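Local coordinates for glycosyl hydrolase, family 38 (Enterococcus faecalis, PDB 5KBP), which probably acts as a metal-dependent alpha-mannosidase, hydrolysing alpha-linked mannose from carbohydrate substrates, at residues D95-S100 with P712-A717; L296-S301 with L735-V740; S99-V104 with S691-V696. One frame throughout, in Å; residues are numbered along the deposited sequence.

In the fold
Following the chain from the N terminus, the loop 95-100 and the start of helix 100-117 open contacts 1 and 3, which share Ser99 and Ser100. Next comes 296-301, just before helix 304-332, where contact 2 begins. The chain then runs on to 691-696, where contact 3 closes a loop of nearly 600 residues. This loop nests within that of contact 1, closed at 712-717. Contact 2 closes last, at 735-740, and crosses both. Strands 713-714 and 737-740 are antiparallel neighbours, so contacts 1 and 2 tie the N-terminal and middle regions to one sheet, while contact 3 ties the hairpin loop before strand 695-699 to the start of helix 100-117.

Contact 1: residues D95-S100 with P712-A717; sequences DFLISS and PQHQQA
Gln716 NE2 donates to Phe96 O at 2.8 Å, joining a side-chain amide on one segment to a backbone carbonyl on the other. The carbonyl oxygen lies practically in the amide plane of Gln716, but the nitrogen sits above the carbonyl plane, 36° out of it. A bend in the glutamine chain (chi2 -84°) turns CD back toward the loop 95-100, and the amide comes to lie against the loop backbone from Phe96 O to Ser99 CA. Its nitrogen is also 3.0 Å from Ile98 O, and its OE1 rests 3.6 Å from Ser99 CA. The two segments come from different parts of the enzyme: 95-100 is the loop of the family 38 N-terminal region that leads into helix 100-117, whereas 712-717 includes the short strand 713-714 of an antiparallel sheet in the C-terminal region, which belongs to the galactose mutarotase-like clan. On the strand itself the contact is aromatic. Phe96 and His714 both point toward the opposite segment and touch first at their roots, CB to CB, 3.6 Å apart. The side chains cross at about a right angle, yet the ring planes are only 18° from parallel. They are slid far apart, with centroids separated by 5.1 Å, and barely overlap. Phe96 CD2 lies over one face of the imidazole, offset toward its rim, while Leu97 CD2 comes to the imidazole edge, 4.5 Å from His714 CD2. His714 ND1 is buried here without a hydrogen-bonding partner in the model. Beyond the two segments, Phe96 also touches Arg698 of strand 695-699, and Leu97 packs on Lys307 of helix 304-332.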
ATOM      1  N   ASP A  95      16.787  -3.778  16.146  1.00 61.42           N
ATOM      2  CA  ASP A  95      18.180  -3.359  16.015  1.00 61.31           C
ATOM      3  C   ASP A  95      18.888  -4.098  14.886  1.00 55.96           C
ATOM      4  O   ASP A  95      19.479  -3.474  13.998  1.00 52.91           O
ATOM      5  CB  ASP A  95      18.914  -3.565  17.340  1.00 77.80           C
ATOM      6  CG  ASP A  95      18.730  -2.400  18.295  1.00 92.04           C
ATOM      7  OD1 ASP A  95      18.283  -1.327  17.838  1.00 96.38           O
ATOM      8  OD2 ASP A  95      19.039  -2.552  19.495  1.00 98.53           O
ATOM      9  N   PHE A  96      18.831  -5.430  14.896  1.00 53.89           N
ATOM     10  CA  PHE A  96      19.660  -6.222  13.996  1.00 53.85           C
ATOM     11  C   PHE A  96      19.094  -6.341  12.587  1.00 52.53           C
ATOM     12  O   PHE A  96      19.858  -6.610  11.653  1.00 59.10           O
ATOM     13  CB  PHE A  96      19.873  -7.622  14.577  1.00 56.28           C
ATOM     14  CG  PHE A  96      20.673  -7.638  15.847  1.00 66.52           C
ATOM     15  CD1 PHE A  96      22.039  -7.401  15.822  1.00 67.18           C
ATOM     16  CD2 PHE A  96      20.065  -7.898  17.064  1.00 68.50           C
ATOM     17  CE1 PHE A  96      22.781  -7.415  16.988  1.00 65.63           C
ATOM     18  CE2 PHE A  96      20.802  -7.916  18.234  1.00 71.77           C
ATOM     19  CZ  PHE A  96      22.162  -7.674  18.195  1.00 70.52           C
ATOM     20  N   LEU A  97      17.790  -6.151  12.402  1.00 47.63           N
ATOM     21  CA  LEU A  97      17.161  -6.415  11.114  1.00 49.65           C
ATOM     22  C   LEU A  97      17.121  -5.203  10.189  1.00 51.77           C
ATOM     23  O   LEU A  97      16.607  -5.318   9.072  1.00 55.45           O
ATOM     24  CB  LEU A  97      15.743  -6.955  11.318  1.00 48.06           C
ATOM     25  CG  LEU A  97      15.685  -8.400  11.814  1.00 51.80           C
ATOM     26  CD1 LEU A  97      14.248  -8.879  11.921  1.00 56.16           C
ATOM     27  CD2 LEU A  97      16.486  -9.296  10.885  1.00 52.44           C
ATOM     28  N   ILE A  98      17.643  -4.054  10.612  1.00 49.11           N
ATOM     29  CA  ILE A  98      17.761  -2.900   9.732  1.00 48.58           C
ATOM     30  C   ILE A  98      19.236  -2.539   9.604  1.00 52.49           C
ATOM     31  O   ILE A  98      20.065  -2.891  10.446  1.00 50.21           O
ATOM     32  CB  ILE A  98      16.938  -1.690  10.218  1.00 39.34           C
ATOM     33  CG1 ILE A  98      17.556  -1.075  11.473  1.00 39.22           C
ATOM     34  CG2 ILE A  98      15.499  -2.100  10.480  1.00 34.29           C
ATOM     35  CD1 ILE A  98      16.868   0.199  11.913  1.00 35.42           C
ATOM     36  N   SER A  99      19.554  -1.825   8.528  1.00 51.40           N
ATOM     37  CA  SER A  99      20.943  -1.530   8.207  1.00 51.25           C
ATOM     38  C   SER A  99      21.567  -0.619   9.259  1.00 45.29           C
ATOM     39  O   SER A  99      20.882  -0.007  10.084  1.00 51.38           O
ATOM     40  CB  SER A  99      21.052  -0.882   6.825  1.00 56.67           C
ATOM     41  OG  SER A  99      20.424   0.388   6.804  1.00 54.62           O
ATOM     42  N   SER A 100      22.899  -0.542   9.218  1.00 40.83           N
ATOM     43  CA  SER A 100      23.630   0.316  10.145  1.00 47.36           C
ATOM     44  C   SER A 100      23.213   1.773   9.988  1.00 45.31           C
ATOM     45  O   SER A 100      22.969   2.472  10.979  1.00 48.96           O
ATOM     46  CB  SER A 100      25.135   0.160   9.920  1.00 41.20           C
ATOM     47  OG  SER A 100      25.554  -1.171  10.162  1.00 47.32           O
ATOM     48  N   PRO A 712      19.902 -19.870  16.563  1.00 58.41           N
ATOM     49  CA  PRO A 712      19.775 -18.935  15.437  1.00 54.20           C
ATOM     50  C   PRO A 712      20.279 -17.550  15.818  1.00 54.42           C
ATOM     51  O   PRO A 712      19.903 -17.000  16.856  1.00 54.50           O
ATOM     52  CB  PRO A 712      18.271 -18.932  15.146  1.00 49.83           C
ATOM     53  CG  PRO A 712      17.645 -19.258  16.458  1.00 50.01           C
ATOM     54  CD  PRO A 712      18.594 -20.199  17.157  1.00 52.01           C
ATOM     55  N   GLN A 713      21.134 -16.989  14.968  1.00 56.56           N
ATOM     56  CA  GLN A 713      21.735 -15.687  15.198  1.00 52.65           C
ATOM     57  C   GLN A 713      21.384 -14.737  14.060  1.00 56.10           C
ATOM     58  O   GLN A 713      21.062 -15.160  12.945  1.00 59.10           O
ATOM     59  CB  GLN A 713      23.259 -15.798  15.330  1.00 50.84           C
ATOM     60  CG  GLN A 713      23.727 -16.556  16.557  1.00 55.20           C
ATOM     61  CD  GLN A 713      23.492 -15.786  17.840  1.00 66.00           C
ATOM     62  OE1 GLN A 713      23.377 -14.560  17.831  1.00 65.31           O
ATOM     63  NE2 GLN A 713      23.420 -16.503  18.954  1.00 67.92           N
ATOM     64  N   HIS A 714      21.456 -13.442  14.355  1.00 54.35           N
ATOM     65  CA  HIS A 714      21.209 -12.406  13.362  1.00 47.36           C
ATOM     66  C   HIS A 714      22.500 -12.069  12.627  1.00 51.89           C
ATOM     67  O   HIS A 714      23.573 -11.997  13.230  1.00 53.11           O
ATOM     68  CB  HIS A 714      20.652 -11.140  14.017  1.00 53.53           C
ATOM     69  CG  HIS A 714      19.428 -11.370  14.847  1.00 76.84           C
ATOM     70  ND1 HIS A 714      19.484 -11.835  16.144  1.00 84.68           N
ATOM     71  CD2 HIS A 714      18.115 -11.189  14.569  1.00 82.80           C
ATOM     72  CE1 HIS A 714      18.258 -11.933  16.627  1.00 87.44           C
ATOM     73  NE2 HIS A 714      17.409 -11.549  15.692  1.00 84.59           N
ATOM     74  N   GLN A 715      22.389 -11.857  11.319  1.00 50.62           N
ATOM     75  CA  GLN A 715      23.505 -11.388  10.517  1.00 50.44           C
ATOM     76  C   GLN A 715      23.025 -10.290   9.581  1.00 47.94           C
ATOM     77  O   GLN A 715      21.844 -10.210   9.236  1.00 43.89           O
ATOM     78  CB  GLN A 715      24.151 -12.515   9.697  1.00 57.30           C
ATOM     79  CG  GLN A 715      23.315 -12.993   8.520  1.00 55.50           C
ATOM     80  CD  GLN A 715      24.058 -13.979   7.638  1.00 49.40           C
ATOM     81  OE1 GLN A 715      25.286 -14.050   7.667  1.00 50.33           O
ATOM     82  NE2 GLN A 715      23.313 -14.747   6.851  1.00 44.72           N
ATOM     83  N   GLN A 716      23.961  -9.436   9.180  1.00 55.80           N
ATOM     84  CA  GLN A 716      23.674  -8.393   8.206  1.00 59.72           C
ATOM     85  C   GLN A 716      24.139  -8.826   6.823  1.00 61.04           C
ATOM     86  O   GLN A 716      23.364  -9.403   6.053  1.00 66.49           O
ATOM     87  CB  GLN A 716      24.342  -7.077   8.612  1.00 62.03           C
ATOM     88  CG  GLN A 716      23.549  -6.255   9.618  1.00 73.61           C
ATOM     89  CD  GLN A 716      22.493  -5.386   8.960  1.00 84.54           C
ATOM     90  OE1 GLN A 716      22.772  -4.673   7.997  1.00 91.77           O
ATOM     91  NE2 GLN A 716      21.271  -5.443   9.479  1.00 76.76           N
ATOM     92  N   ALA A 717      25.406  -8.569   6.507  1.00 55.77           N
ATOM     93  CA  ALA A 717      25.924  -8.813   5.168  1.00 51.37           C
ATOM     94  C   ALA A 717      26.683 -10.125   5.031  1.00 52.59           C
ATOM     95  O   ALA A 717      26.758 -10.661   3.922  1.00 45.14           O
ATOM     96  CB  ALA A 717      26.837  -7.660   4.735  1.00 46.84           C
TER

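Contact 2: residues L296-S301 with L735-V740; sequences LANTSS and LNEYEV
Glu737, on strand 737-740 of the C-terminal antiparallel sheet, reaches the side chains of Asn298, in the 3-10 turn 297-299, and of Ser301 just after it, ahead of helix 304-332. Two side-chain hydrogen bonds grip one carboxylate oxygen: Asn298 ND2 donates to Glu737 OE2 at 2.8 Å in a nearly straight bond (173°), and Ser301 OG donates to the same OE2 at 2.6 Å. The two donors come from opposite faces of the carboxylate, each well out of its plane, and the Asn298 amide is turned 69° from it. With CG anti to the backbone N (chi1 -171°) and the chain extended beyond, the Glu737 side chain runs from the strand to the turn. Its OE1 bonds to Thr749 of the neighbouring strand 745-753, while Arg752 of that strand donates through NE to Ser301 OG, a second-shell partner that may help orient this donor. Packing is close beside these bonds, with Ser300 OG only 3.3 Å from Glu737 CB. That hydroxyl is tied back to Ala297 O at 2.6 Å, inside the turn. Solvent supplies one bridge: a water that lies 2.9 Å from Ser300 O, to which it can donate, accepts from Asn736 N at 3.3 Å.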
ATOM      1  N   LEU A 296      13.407 -14.923  20.173  1.00 55.64           N
ATOM      2  CA  LEU A 296      12.700 -14.394  19.007  1.00 57.48           C
ATOM      3  C   LEU A 296      13.653 -14.100  17.854  1.00 54.02           C
ATOM      4  O   LEU A 296      13.351 -13.273  16.989  1.00 58.08           O
ATOM      5  CB  LEU A 296      11.877 -13.149  19.362  1.00 58.67           C
ATOM      6  CG  LEU A 296      10.971 -13.305  20.585  1.00 61.23           C
ATOM      7  CD1 LEU A 296      10.135 -12.055  20.806  1.00 54.92           C
ATOM      8  CD2 LEU A 296      10.082 -14.533  20.448  1.00 66.06           C
ATOM      9  N   ALA A 297      14.803 -14.778  17.826  1.00 47.64           N
ATOM     10  CA  ALA A 297      15.774 -14.550  16.761  1.00 49.82           C
ATOM     11  C   ALA A 297      15.280 -15.077  15.422  1.00 51.21           C
ATOM     12  O   ALA A 297      15.726 -14.603  14.370  1.00 62.39           O
ATOM     13  CB  ALA A 297      17.111 -15.199  17.114  1.00 50.61           C
ATOM     14  N   ASN A 298      14.364 -16.049  15.433  1.00 48.05           N
ATOM     15  CA  ASN A 298      13.825 -16.598  14.192  1.00 46.47           C
ATOM     16  C   ASN A 298      12.939 -15.614  13.439  1.00 45.79           C
ATOM     17  O   ASN A 298      12.453 -15.953  12.355  1.00 50.73           O
ATOM     18  CB  ASN A 298      13.052 -17.886  14.480  1.00 46.67           C
ATOM     19  CG  ASN A 298      13.954 -19.010  14.940  1.00 52.15           C
ATOM     20  OD1 ASN A 298      13.743 -19.599  15.999  1.00 53.17           O
ATOM     21  ND2 ASN A 298      14.978 -19.306  14.148  1.00 49.89           N
ATOM     22  N   THR A 299      12.710 -14.415  13.979  1.00 44.90           N
ATOM     23  CA  THR A 299      12.033 -13.380  13.206  1.00 47.84           C
ATOM     24  C   THR A 299      12.868 -12.942  12.011  1.00 48.89           C
ATOM     25  O   THR A 299      12.319 -12.445  11.021  1.00 41.42           O
ATOM     26  CB  THR A 299      11.719 -12.176  14.095  1.00 48.77           C
ATOM     27  OG1 THR A 299      12.922 -11.714  14.723  1.00 50.69           O
ATOM     28  CG2 THR A 299      10.703 -12.546  15.166  1.00 50.80           C
ATOM     29  N   SER A 300      14.188 -13.123  12.081  1.00 41.21           N
ATOM     30  CA  SER A 300      15.066 -12.741  10.982  1.00 50.21           C
ATOM     31  C   SER A 300      14.801 -13.545   9.715  1.00 49.25           C
ATOM     32  O   SER A 300      15.127 -13.077   8.619  1.00 51.05           O
ATOM     33  CB  SER A 300      16.527 -12.896  11.411  1.00 49.97           C
ATOM     34  OG  SER A 300      16.744 -14.152  12.032  1.00 56.73           O
ATOM     35  N   SER A 301      14.218 -14.738   9.835  1.00 36.07           N
ATOM     36  CA  SER A 301      13.886 -15.559   8.680  1.00 43.31           C
ATOM     37  C   SER A 301      12.402 -15.542   8.337  1.00 41.36           C
ATOM     38  O   SER A 301      12.017 -16.081   7.294  1.00 49.50           O
ATOM     39  CB  SER A 301      14.336 -17.009   8.909  1.00 41.12           C
ATOM     40  OG  SER A 301      13.646 -17.594  10.000  1.00 44.78           O
ATOM     41  N   LEU A 735      19.258 -12.402   3.620  1.00 41.61           N
ATOM     42  CA  LEU A 735      19.157 -13.706   4.275  1.00 46.04           C
ATOM     43  C   LEU A 735      19.792 -13.558   5.655  1.00 44.46           C
ATOM     44  O   LEU A 735      20.948 -13.908   5.884  1.00 56.45           O
ATOM     45  CB  LEU A 735      19.833 -14.785   3.436  1.00 44.10           C
ATOM     46  CG  LEU A 735      19.628 -14.698   1.920  1.00 42.98           C
ATOM     47  CD1 LEU A 735      20.347 -15.841   1.214  1.00 41.48           C
ATOM     48  CD2 LEU A 735      18.147 -14.684   1.562  1.00 38.79           C
ATOM     49  N   ASN A 736      19.003 -13.029   6.589  1.00 42.66           N
ATOM     50  CA  ASN A 736      19.524 -12.492   7.837  1.00 51.44           C
ATOM     51  C   ASN A 736      19.549 -13.495   8.985  1.00 50.36           C
ATOM     52  O   ASN A 736      19.998 -13.139  10.081  1.00 52.81           O
ATOM     53  CB  ASN A 736      18.710 -11.260   8.247  1.00 50.99           C
ATOM     54  CG  ASN A 736      18.741 -10.169   7.195  1.00 55.10           C
ATOM     55  OD1 ASN A 736      17.703  -9.747   6.688  1.00 55.62           O
ATOM     56  ND2 ASN A 736      19.940  -9.710   6.855  1.00 60.96           N
ATOM     57  N   GLU A 737      19.090 -14.727   8.779  1.00 44.59           N
ATOM     58  CA  GLU A 737      19.171 -15.766   9.799  1.00 50.23           C
ATOM     59  C   GLU A 737      20.224 -16.788   9.400  1.00 45.36           C
ATOM     60  O   GLU A 737      20.223 -17.277   8.264  1.00 43.19           O
ATOM     61  CB  GLU A 737      17.825 -16.464  10.007  1.00 54.08           C
ATOM     62  CG  GLU A 737      17.819 -17.399  11.210  1.00 42.25           C
ATOM     63  CD  GLU A 737      16.596 -18.288  11.259  1.00 53.14           C
ATOM     64  OE1 GLU A 737      16.668 -19.432  10.763  1.00 57.09           O
ATOM     65  OE2 GLU A 737      15.559 -17.841  11.788  1.00 51.41           O
ATOM     66  N   TYR A 738      21.113 -17.115  10.336  1.00 41.79           N
ATOM     67  CA  TYR A 738      22.138 -18.121  10.114  1.00 41.93           C
ATOM     68  C   TYR A 738      22.336 -18.918  11.394  1.00 50.09           C
ATOM     69  O   TYR A 738      21.850 -18.549  12.468  1.00 50.16           O
ATOM     70  CB  TYR A 738      23.466 -17.492   9.670  1.00 38.63           C
ATOM     71  CG  TYR A 738      24.249 -16.861  10.800  1.00 38.68           C
ATOM     72  CD1 TYR A 738      23.972 -15.570  11.224  1.00 37.39           C
ATOM     73  CD2 TYR A 738      25.267 -17.557  11.443  1.00 38.43           C
ATOM     74  CE1 TYR A 738      24.684 -14.987  12.253  1.00 43.54           C
ATOM     75  CE2 TYR A 738      25.980 -16.984  12.478  1.00 42.31           C
ATOM     76  CZ  TYR A 738      25.685 -15.698  12.878  1.00 46.09           C
ATOM     77  OH  TYR A 738      26.394 -15.122  13.905  1.00 43.65           O
ATOM     78  N   GLU A 739      23.070 -20.020  11.270  1.00 48.09           N
ATOM     79  CA  GLU A 739      23.452 -20.828  12.419  1.00 53.12           C
ATOM     80  C   GLU A 739      24.754 -21.546  12.098  1.00 55.93           C
ATOM     81  O   GLU A 739      24.897 -22.118  11.014  1.00 69.34           O
ATOM     82  CB  GLU A 739      22.361 -21.842  12.782  1.00 57.30           C
ATOM     83  CG  GLU A 739      22.744 -22.772  13.923  1.00 60.98           C
ATOM     84  CD  GLU A 739      21.613 -23.693  14.336  1.00 69.12           C
ATOM     85  OE1 GLU A 739      21.605 -24.137  15.503  1.00 64.65           O
ATOM     86  OE2 GLU A 739      20.732 -23.971  13.497  1.00 70.27           O
ATOM     87  N   VAL A 740      25.695 -21.504  13.033  1.00 49.18           N
ATOM     88  CA  VAL A 740      26.966 -22.207  12.906  1.00 46.38           C
ATOM     89  C   VAL A 740      26.820 -23.534  13.638  1.00 52.17           C
ATOM     90  O   VAL A 740      26.729 -23.569  14.869  1.00 59.23           O
ATOM     91  CB  VAL A 740      28.130 -21.380  13.464  1.00 48.80           C
ATOM     92  CG1 VAL A 740      29.448 -22.098  13.229  1.00 47.43           C
ATOM     93  CG2 VAL A 740      28.147 -19.999  12.829  1.00 51.34           C
TER
HETATM   94  O   HOH W   1      15.825 -13.235   5.810  1.00 47.90           O

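Contact 3: residues S99-V104 with S691-V696; sequences SSESNV and SIYEVV
The ring of Tyr693 lies across the first turn of helix 100-117, its face over Ser100 and its hydroxyl at Glu101. This joins the N-terminal end of a helix in the family 38 N-terminal region to the loop of a beta-hairpin, the one connecting strands 686-690 and 695-699 in the C-terminal region. Ser100 CB stands over the middle of the ring, 3.5 Å from its centroid and 10° off the normal, a CH-pi contact. The hydroxyl of the same serine turns to the loop backbone: with OG beside its own backbone N (chi1 -61°), it accepts from Tyr693 N at 3.1 Å. One residue thus meets both the ring and the peptide of the tyrosine, whose backbone takes a left-handed conformation in the hairpin loop. At the ring's far end Tyr693 OH donates to Glu101 OE2 at 2.7 Å. Carboxylate and ring planes stand 89° apart; OE2 lies at the ring edge, in its plane, and the hydroxyl meets it from above the carboxylate plane. The other oxygen, OE1, forms salt bridges with Arg846 and Arg105, and the charges around Glu101 would be expected to favour its ionised form. Val104 crosses Tyr693 at about a right angle, its CG2 3.7 Å from Tyr693 CE2. Ser99 is the N-cap of the helix, its OG accepting from Ser102 N at 3.1 Å, and Glu318 of helix 304-332 holds the same hydroxyl. One residue before the tyrosine, Ile692 crosses Asn103 at about a right angle. Its CD1 methyl meets the amide nitrogen ND2 of Asn103 at 3.7 Å.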
ATOM      1  N   SER A  99      19.554  -1.825   8.528  1.00 51.40           N
ATOM      2  CA  SER A  99      20.943  -1.530   8.207  1.00 51.25           C
ATOM      3  C   SER A  99      21.567  -0.619   9.259  1.00 45.29           C
ATOM      4  O   SER A  99      20.882  -0.007  10.084  1.00 51.38           O
ATOM      5  CB  SER A  99      21.052  -0.882   6.825  1.00 56.67           C
ATOM      6  OG  SER A  99      20.424   0.388   6.804  1.00 54.62           O
ATOM      7  N   SER A 100      22.899  -0.542   9.218  1.00 40.83           N
ATOM      8  CA  SER A 100      23.630   0.316  10.145  1.00 47.36           C
ATOM      9  C   SER A 100      23.213   1.773   9.988  1.00 45.31           C
ATOM     10  O   SER A 100      22.969   2.472  10.979  1.00 48.96           O
ATOM     11  CB  SER A 100      25.135   0.160   9.920  1.00 41.20           C
ATOM     12  OG  SER A 100      25.554  -1.171  10.162  1.00 47.32           O
ATOM     13  N   GLU A 101      23.124   2.247   8.744  1.00 45.54           N
ATOM     14  CA  GLU A 101      22.722   3.628   8.506  1.00 41.33           C
ATOM     15  C   GLU A 101      21.273   3.865   8.906  1.00 44.94           C
ATOM     16  O   GLU A 101      20.939   4.935   9.428  1.00 50.79           O
ATOM     17  CB  GLU A 101      22.941   3.996   7.040  1.00 42.13           C
ATOM     18  CG  GLU A 101      24.390   4.276   6.692  1.00 50.89           C
ATOM     19  CD  GLU A 101      24.929   5.500   7.405  1.00 50.69           C
ATOM     20  OE1 GLU A 101      24.170   6.480   7.565  1.00 42.90           O
ATOM     21  OE2 GLU A 101      26.109   5.481   7.811  1.00 50.61           O
ATOM     22  N   SER A 102      20.397   2.883   8.673  1.00 47.97           N
ATOM     23  CA  SER A 102      18.991   3.046   9.036  1.00 49.12           C
ATOM     24  C   SER A 102      18.829   3.295  10.531  1.00 40.49           C
ATOM     25  O   SER A 102      17.941   4.048  10.949  1.00 42.25           O
ATOM     26  CB  SER A 102      18.190   1.818   8.610  1.00 43.94           C
ATOM     27  OG  SER A 102      18.131   1.718   7.200  1.00 40.97           O
ATOM     28  N   ASN A 103      19.677   2.671  11.352  1.00 39.97           N
ATOM     29  CA  ASN A 103      19.668   2.964  12.780  1.00 45.80           C
ATOM     30  C   ASN A 103      20.070   4.408  13.046  1.00 47.32           C
ATOM     31  O   ASN A 103      19.520   5.057  13.944  1.00 42.12           O
ATOM     32  CB  ASN A 103      20.600   2.004  13.517  1.00 46.55           C
ATOM     33  CG  ASN A 103      20.015   0.612  13.642  1.00 55.37           C
ATOM     34  OD1 ASN A 103      19.084   0.390  14.417  1.00 59.80           O
ATOM     35  ND2 ASN A 103      20.563  -0.335  12.891  1.00 48.77           N
ATOM     36  N   VAL A 104      21.027   4.928  12.277  1.00 50.06           N
ATOM     37  CA  VAL A 104      21.467   6.308  12.457  1.00 40.81           C
ATOM     38  C   VAL A 104      20.424   7.282  11.923  1.00 39.88           C
ATOM     39  O   VAL A 104      20.137   8.308  12.552  1.00 42.05           O
ATOM     40  CB  VAL A 104      22.841   6.514  11.792  1.00 48.43           C
ATOM     41  CG1 VAL A 104      23.125   7.993  11.585  1.00 46.95           C
ATOM     42  CG2 VAL A 104      23.938   5.872  12.635  1.00 49.10           C
ATOM     43  N   SER A 691      27.322  -7.127  11.941  1.00 51.89           N
ATOM     44  CA  SER A 691      26.242  -6.544  12.727  1.00 48.03           C
ATOM     45  C   SER A 691      26.068  -5.073  12.373  1.00 48.88           C
ATOM     46  O   SER A 691      26.138  -4.699  11.199  1.00 50.06           O
ATOM     47  CB  SER A 691      26.512  -6.711  14.223  1.00 48.53           C
ATOM     48  OG  SER A 691      25.376  -6.347  14.987  1.00 48.22           O
ATOM     49  N   ILE A 692      25.846  -4.231  13.377  1.00 44.72           N
ATOM     50  CA  ILE A 692      25.614  -2.806  13.173  1.00 43.02           C
ATOM     51  C   ILE A 692      26.912  -2.073  13.484  1.00 38.59           C
ATOM     52  O   ILE A 692      27.282  -1.919  14.653  1.00 42.03           O
ATOM     53  CB  ILE A 692      24.458  -2.294  14.040  1.00 39.51           C
ATOM     54  CG1 ILE A 692      23.197  -3.111  13.759  1.00 37.34           C
ATOM     55  CG2 ILE A 692      24.219  -0.812  13.782  1.00 37.87           C
ATOM     56  CD1 ILE A 692      22.817  -3.151  12.295  1.00 36.48           C
ATOM     57  N   TYR A 693      27.595  -1.614  12.433  1.00 43.05           N
ATOM     58  CA  TYR A 693      28.880  -0.924  12.561  1.00 43.35           C
ATOM     59  C   TYR A 693      29.877  -1.760  13.358  1.00 45.31           C
ATOM     60  O   TYR A 693      30.662  -1.238  14.154  1.00 47.42           O
ATOM     61  CB  TYR A 693      28.710   0.457  13.199  1.00 49.12           C
ATOM     62  CG  TYR A 693      27.914   1.446  12.378  1.00 56.76           C
ATOM     63  CD1 TYR A 693      28.397   1.920  11.166  1.00 57.36           C
ATOM     64  CD2 TYR A 693      26.692   1.924  12.829  1.00 60.27           C
ATOM     65  CE1 TYR A 693      27.676   2.831  10.418  1.00 57.63           C
ATOM     66  CE2 TYR A 693      25.964   2.838  12.088  1.00 60.88           C
ATOM     67  CZ  TYR A 693      26.461   3.287  10.883  1.00 56.14           C
ATOM     68  OH  TYR A 693      25.741   4.195  10.140  1.00 49.88           O
ATOM     69  N   GLU A 694      29.854  -3.073  13.137  1.00 44.96           N
ATOM     70  CA  GLU A 694      30.605  -3.973  13.999  1.00 56.62           C
ATOM     71  C   GLU A 694      30.686  -5.351  13.363  1.00 62.37           C
ATOM     72  O   GLU A 694      29.694  -5.852  12.826  1.00 58.35           O
ATOM     73  CB  GLU A 694      29.944  -4.063  15.383  1.00 56.53           C
ATOM     74  CG  GLU A 694      30.405  -5.218  16.246  1.00 60.26           C
ATOM     75  CD  GLU A 694      29.617  -5.313  17.538  1.00 66.95           C
ATOM     76  OE1 GLU A 694      30.238  -5.497  18.605  1.00 67.31           O
ATOM     77  OE2 GLU A 694      28.375  -5.192  17.485  1.00 71.97           O
ATOM     78  N   VAL A 695      31.870  -5.951  13.424  1.00 64.55           N
ATOM     79  CA  VAL A 695      32.054  -7.373  13.159  1.00 60.12           C
ATOM     80  C   VAL A 695      32.119  -8.044  14.526  1.00 63.73           C
ATOM     81  O   VAL A 695      33.169  -8.066  15.174  1.00 77.24           O
ATOM     82  CB  VAL A 695      33.306  -7.647  12.324  1.00 62.75           C
ATOM     83  CG1 VAL A 695      33.516  -9.144  12.161  1.00 64.62           C
ATOM     84  CG2 VAL A 695      33.192  -6.974  10.966  1.00 66.89           C
ATOM     85  N   VAL A 696      30.991  -8.584  14.970  1.00 57.93           N
ATOM     86  CA  VAL A 696      30.852  -9.085  16.332  1.00 59.32           C
ATOM     87  C   VAL A 696      31.371 -10.515  16.410  1.00 60.90           C
ATOM     88  O   VAL A 696      31.187 -11.318  15.484  1.00 60.75           O
ATOM     89  CB  VAL A 696      29.386  -8.987  16.802  1.00 53.58           C
ATOM     90  CG1 VAL A 696      28.482  -9.889  15.971  1.00 48.57           C
ATOM     91  CG2 VAL A 696      29.273  -9.316  18.280  1.00 55.71           C
TER